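Long-range contacts in putative cellulase CEL6 (Mycobacterium tuberculosis, PDB 1UP3), which probably hydrolyses internal beta-1,4-glucosidic bonds of cellulose, as an endoglucanase of glycoside hydrolase family 6: residues Gly109-Ile115 / Asp150-Tyr156; Phe10-Pro14 / Tyr60-Ala64. All coordinates share one frame. Where two conformers were deposited one is given. Residues are numbered along the deposited sequence.

Interaction 1: Gly109-Ile115 / Asp150-Tyr156; sequences GSSPATI and DPAAAVY
Strands 113-115 and 153-156 run parallel, their axes 4.6 Å apart and inclined by 13°, with A113 level with A153, T114 with A154 and I115 with V155. Four backbone hydrogen bonds alternate between them: A113 N to A152 O (3.2 Å), A154 N to A113 O (2.8 Å), I115 N to A154 O (2.9 Å) and Y156 N to I115 O (2.9 Å). T114 (chi1 m) and A154 share one sheet face, where T114 CG2 lies 3.9 Å from CE1 of Y156 (chi1 m), whose OH is hydrogen-bonded to the carboxylate of D255. The other face carries A113, A153, I115 (m, m) and V155 (t); I115 CB is 4.5 Å from V155 CG2. These are neighbouring central strands of the parallel family 6 sheet, joined by a right-handed beta-alpha-beta crossover through helix 130-147. Before the strands, G109 leaves helix 94-108 with positive phi. D150 (chi1 t) opens a type I turn to A153; its OD1 accepts A152 N (3.0 Å), an Asx turn, while OD2 approaches S111 O to 2.6 Å.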
loop_
_atom_site.group_PDB
_atom_site.type_symbol
_atom_site.label_atom_id
_atom_site.label_comp_id
_atom_site.label_asym_id
_atom_site.label_seq_id
_atom_site.Cartn_x
_atom_site.Cartn_y
_atom_site.Cartn_z
ATOM N N GLY A 109 7.303 16.813 7.683
ATOM C CA GLY A 109 7.097 18.227 7.971
ATOM C C GLY A 109 5.690 18.631 7.582
ATOM O O GLY A 109 4.718 18.057 8.077
ATOM N N SER A 110 5.595 19.636 6.707
ATOM C CA SER A 110 4.315 20.096 6.193
ATOM C C SER A 110 4.165 19.779 4.713
ATOM O O SER A 110 3.336 20.397 4.031
ATOM C CB SER A 110 4.149 21.604 6.448
ATOM O OG SER A 110 3.876 21.845 7.820
ATOM N N SER A 111 4.944 18.798 4.221
ATOM C CA SER A 111 4.970 18.495 2.792
ATOM C C SER A 111 3.826 17.593 2.352
ATOM O O SER A 111 3.342 16.749 3.140
ATOM C CB SER A 111 6.295 17.874 2.409
ATOM O OG SER A 111 7.348 18.752 2.779
ATOM N N PRO A 112 3.376 17.756 1.096
ATOM C CA PRO A 112 2.315 16.890 0.566
ATOM C C PRO A 112 2.779 15.444 0.479
ATOM O O PRO A 112 3.898 15.168 0.045
ATOM C CB PRO A 112 2.087 17.426 -0.846
ATOM C CG PRO A 112 2.572 18.777 -0.787
ATOM C CD PRO A 112 3.764 18.767 0.089
ATOM N N ALA A 113 1.934 14.523 0.922
ATOM C CA ALA A 113 2.220 13.097 0.791
ATOM C C ALA A 113 0.923 12.323 0.957
ATOM O O ALA A 113 0.014 12.760 1.671
ATOM C CB ALA A 113 3.276 12.605 1.823
ATOM N N THR A 114 0.866 11.181 0.308
ATOM C CA THR A 114 -0.163 10.180 0.532
ATOM C C THR A 114 0.497 9.023 1.281
ATOM O O THR A 114 1.575 8.578 0.880
ATOM C CB THR A 114 -0.688 9.736 -0.816
ATOM O OG1 THR A 114 -1.307 10.833 -1.488
ATOM C CG2 THR A 114 -1.782 8.637 -0.690
ATOM N N ILE A 115 -0.074 8.629 2.421
ATOM C CA ILE A 115 0.530 7.617 3.281
ATOM C C ILE A 115 -0.439 6.474 3.434
ATOM O O ILE A 115 -1.568 6.694 3.852
ATOM C CB ILE A 115 0.900 8.159 4.668
ATOM C CG1 ILE A 115 1.656 9.498 4.569
ATOM C CG2 ILE A 115 1.713 7.104 5.449
ATOM C CD1 ILE A 115 2.985 9.448 3.866
ATOM N N ASP A 150 1.059 16.469 10.009
ATOM C CA ASP A 150 1.344 17.100 8.704
ATOM C C ASP A 150 0.003 17.372 8.070
ATOM O O ASP A 150 -0.635 16.433 7.595
ATOM C CB ASP A 150 2.142 16.143 7.819
ATOM C CG ASP A 150 2.459 16.702 6.440
ATOM O OD1 ASP A 150 2.042 17.858 6.126
ATOM O OD2 ASP A 150 3.105 16.027 5.591
ATOM N N PRO A 151 -0.432 18.636 7.987
ATOM C CA PRO A 151 -1.746 18.919 7.409
ATOM C C PRO A 151 -1.869 18.473 5.958
ATOM O O PRO A 151 -2.993 18.193 5.516
ATOM C CB PRO A 151 -1.836 20.453 7.474
ATOM C CG PRO A 151 -0.482 20.894 7.513
ATOM C CD PRO A 151 0.308 19.881 8.287
ATOM N N ALA A 152 -0.737 18.360 5.248
ATOM C CA ALA A 152 -0.713 18.010 3.849
ATOM C C ALA A 152 -0.549 16.520 3.593
ATOM O O ALA A 152 -0.405 16.107 2.432
ATOM C CB ALA A 152 0.411 18.782 3.123
ATOM N N ALA A 153 -0.583 15.717 4.647
ATOM C CA ALA A 153 -0.520 14.266 4.491
ATOM C C ALA A 153 -1.936 13.721 4.409
ATOM O O ALA A 153 -2.754 13.978 5.274
ATOM C CB ALA A 153 0.202 13.630 5.626
ATOM N N ALA A 154 -2.221 12.999 3.328
ATOM C CA ALA A 154 -3.472 12.294 3.134
ATOM C C ALA A 154 -3.232 10.877 3.593
ATOM O O ALA A 154 -2.504 10.131 2.945
ATOM C CB ALA A 154 -3.901 12.333 1.715
ATOM N N VAL A 155 -3.813 10.522 4.731
ATOM C CA VAL A 155 -3.459 9.273 5.435
ATOM C C VAL A 155 -4.585 8.265 5.274
ATOM O O VAL A 155 -5.746 8.574 5.589
ATOM C CB VAL A 155 -3.152 9.532 6.925
ATOM C CG1 VAL A 155 -2.812 8.201 7.645
ATOM C CG2 VAL A 155 -2.016 10.539 7.069
ATOM N N TYR A 156 -4.224 7.070 4.817
ATOM C CA TYR A 156 -5.182 5.985 4.579
ATOM C C TYR A 156 -4.703 4.777 5.372
ATOM O O TYR A 156 -3.607 4.260 5.147
ATOM C CB TYR A 156 -5.303 5.626 3.086
ATOM C CG TYR A 156 -5.814 6.776 2.241
ATOM C CD1 TYR A 156 -4.931 7.687 1.684
ATOM C CD2 TYR A 156 -7.173 6.977 2.016
ATOM C CE1 TYR A 156 -5.356 8.756 0.937
ATOM C CE2 TYR A 156 -7.605 8.086 1.264
ATOM C CZ TYR A 156 -6.701 8.963 0.746
ATOM O OH TYR A 156 -7.117 10.040 -0.008
#

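Interaction 2: Phe10-Pro14 / Tyr60-Ala64; sequences FYVDP and YTGAA
One turn of helix 50-66, closed by A64 N to Y60 O at 3.0 Å, faces the extended, irregular segment 10-14; the nearest CA atoms, those of Y11 and A64, are 5.8 Å apart. Y60 comes first. With chi1 t and chi2 near 90°, its CA-to-CB bond runs sideways, yet the phenol reaches across to the loop and offers a face to the edge of the Y11 ring. The pair is T-shaped, with centroids 5.2 Å apart and planes at 81°; Y60 OH lies 3.5 Å from Y11 CD2 and 3.8 Å from D13 CB. Y60 also stacks with Y42 of edge strand 42-44, so the ring joins the N-terminal loop, helix 50-66 and that strand of the family 6 catalytic domain. The CA-to-CB bond of T61 points away from the loop, and its side chain touches L73 of strand 72-75. One residue beyond G62, A63 points at the loop and sets CB 3.6 Å from Y11 OH, the hydroxyl that hydrogen-bonds a bound 1PG molecule. A64 then lies over one face of the Y11 ring (chi1 t, chi2 54°): its CA makes a CH-pi contact 3.9 Å from the centroid, and CB is 3.8 Å from Y11 CG. D13, also chi1 t, accepts a hydrogen bond from A15 N at OD1 and forms a salt bridge with R262 through OD2.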
loop_
_atom_site.group_PDB
_atom_site.type_symbol
_atom_site.label_atom_id
_atom_site.label_comp_id
_atom_site.label_asym_id
_atom_site.label_seq_id
_atom_site.Cartn_x
_atom_site.Cartn_y
_atom_site.Cartn_z
ATOM N N PHE A 10 0.453 11.637 -9.704
ATOM C CA PHE A 10 1.190 10.839 -8.749
ATOM C C PHE A 10 2.648 10.699 -9.219
ATOM O O PHE A 10 2.944 10.600 -10.416
ATOM C CB PHE A 10 0.516 9.477 -8.552
ATOM C CG PHE A 10 -0.892 9.588 -8.023
ATOM C CD1 PHE A 10 -1.117 10.072 -6.762
ATOM C CD2 PHE A 10 -1.977 9.237 -8.819
ATOM C CE1 PHE A 10 -2.395 10.203 -6.257
ATOM C CE2 PHE A 10 -3.289 9.397 -8.329
ATOM C CZ PHE A 10 -3.486 9.880 -7.067
ATOM N N TYR A 11 3.560 10.673 -8.257
ATOM C CA TYR A 11 4.999 10.636 -8.553
ATOM C C TYR A 11 5.476 9.304 -9.101
ATOM O O TYR A 11 5.213 8.265 -8.509
ATOM C CB TYR A 11 5.751 10.954 -7.282
ATOM C CG TYR A 11 7.268 11.035 -7.389
ATOM C CD1 TYR A 11 7.882 11.862 -8.299
ATOM C CD2 TYR A 11 8.070 10.320 -6.516
ATOM C CE1 TYR A 11 9.296 11.950 -8.355
ATOM C CE2 TYR A 11 9.425 10.393 -6.577
ATOM C CZ TYR A 11 10.041 11.209 -7.503
ATOM O OH TYR A 11 11.425 11.260 -7.549
ATOM N N VAL A 12 6.189 9.364 -10.226
ATOM C CA VAL A 12 6.855 8.207 -10.789
ATOM C C VAL A 12 8.285 8.165 -10.216
ATOM O O VAL A 12 9.091 9.082 -10.461
ATOM C CB VAL A 12 6.870 8.284 -12.272
ATOM C CG1 VAL A 12 7.675 7.103 -12.851
ATOM C CG2 VAL A 12 5.443 8.303 -12.825
ATOM N N ASP A 13 8.593 7.103 -9.481
ATOM C CA ASP A 13 9.910 6.892 -8.870
ATOM C C ASP A 13 10.928 6.624 -9.988
ATOM O O ASP A 13 10.842 5.594 -10.679
ATOM C CB ASP A 13 9.817 5.687 -7.944
ATOM C CG ASP A 13 11.116 5.387 -7.219
ATOM O OD1 ASP A 13 12.159 6.003 -7.557
ATOM O OD2 ASP A 13 11.163 4.447 -6.376
ATOM N N PRO A 14 11.877 7.528 -10.213
ATOM C CA PRO A 14 12.821 7.354 -11.330
ATOM C C PRO A 14 13.891 6.279 -11.073
ATOM O O PRO A 14 14.648 5.975 -11.997
ATOM C CB PRO A 14 13.474 8.747 -11.445
ATOM C CG PRO A 14 13.435 9.247 -10.080
ATOM C CD PRO A 14 12.139 8.767 -9.452
ATOM N N TYR A 60 12.452 11.972 -0.412
ATOM C CA TYR A 60 11.457 11.458 -1.364
ATOM C C TYR A 60 10.318 12.463 -1.580
ATOM O O TYR A 60 9.932 12.739 -2.746
ATOM C CB TYR A 60 10.911 10.107 -0.879
ATOM C CG TYR A 60 10.166 9.358 -1.970
ATOM C CD1 TYR A 60 10.847 8.503 -2.842
ATOM C CD2 TYR A 60 8.802 9.420 -2.074
ATOM C CE1 TYR A 60 10.179 7.811 -3.817
ATOM C CE2 TYR A 60 8.123 8.709 -3.063
ATOM C CZ TYR A 60 8.825 7.923 -3.924
ATOM O OH TYR A 60 8.171 7.177 -4.900
ATOM N N THR A 61 9.808 13.038 -0.504
ATOM C CA THR A 61 8.697 13.989 -0.628
ATOM C C THR A 61 9.171 15.283 -1.310
ATOM O O THR A 61 8.461 15.906 -2.095
ATOM C CB THR A 61 7.994 14.291 0.683
ATOM O OG1 THR A 61 8.885 14.869 1.618
ATOM C CG2 THR A 61 7.484 13.024 1.343
ATOM N N GLY A 62 10.396 15.672 -1.022
ATOM C CA GLY A 62 10.982 16.835 -1.667
ATOM C C GLY A 62 11.226 16.616 -3.156
ATOM O O GLY A 62 11.026 17.543 -3.962
ATOM N N ALA A 63 11.643 15.404 -3.547
ATOM C CA ALA A 63 11.820 15.082 -4.956
ATOM C C ALA A 63 10.489 15.097 -5.693
ATOM O O ALA A 63 10.391 15.589 -6.816
ATOM C CB ALA A 63 12.491 13.725 -5.130
ATOM N N ALA A 64 9.460 14.583 -5.036
ATOM C CA ALA A 64 8.140 14.565 -5.642
ATOM C C ALA A 64 7.643 15.991 -5.850
ATOM O O ALA A 64 7.147 16.335 -6.924
ATOM C CB ALA A 64 7.197 13.761 -4.787
#

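Overall arrangement
Interaction 2 closes in the chain before interaction 1 opens, and their centres are about 14 Å apart. They meet through T61, on the helix side turned from the loop: its OG1 is 4.0 Å from S111 CB, its CB 4.2 Å from P112 O and its CG2 4.3 Å from A113 CB. Helix 50-66 thus packs against the start of strand 113-117 while Y60, A63 and A64 contact segment 10-14. Strand 72-75 links the two as well, since L73 touches both I115 and Y60. Interaction 2 contributes five residues to a 1PG pocket, whose occupant probably came from the crystallisation liquor. D120 and H161, which line the glycan site, come just after the C-terminal ends of strands 113-117 and 153-158, beyond the paired segments of interaction 1.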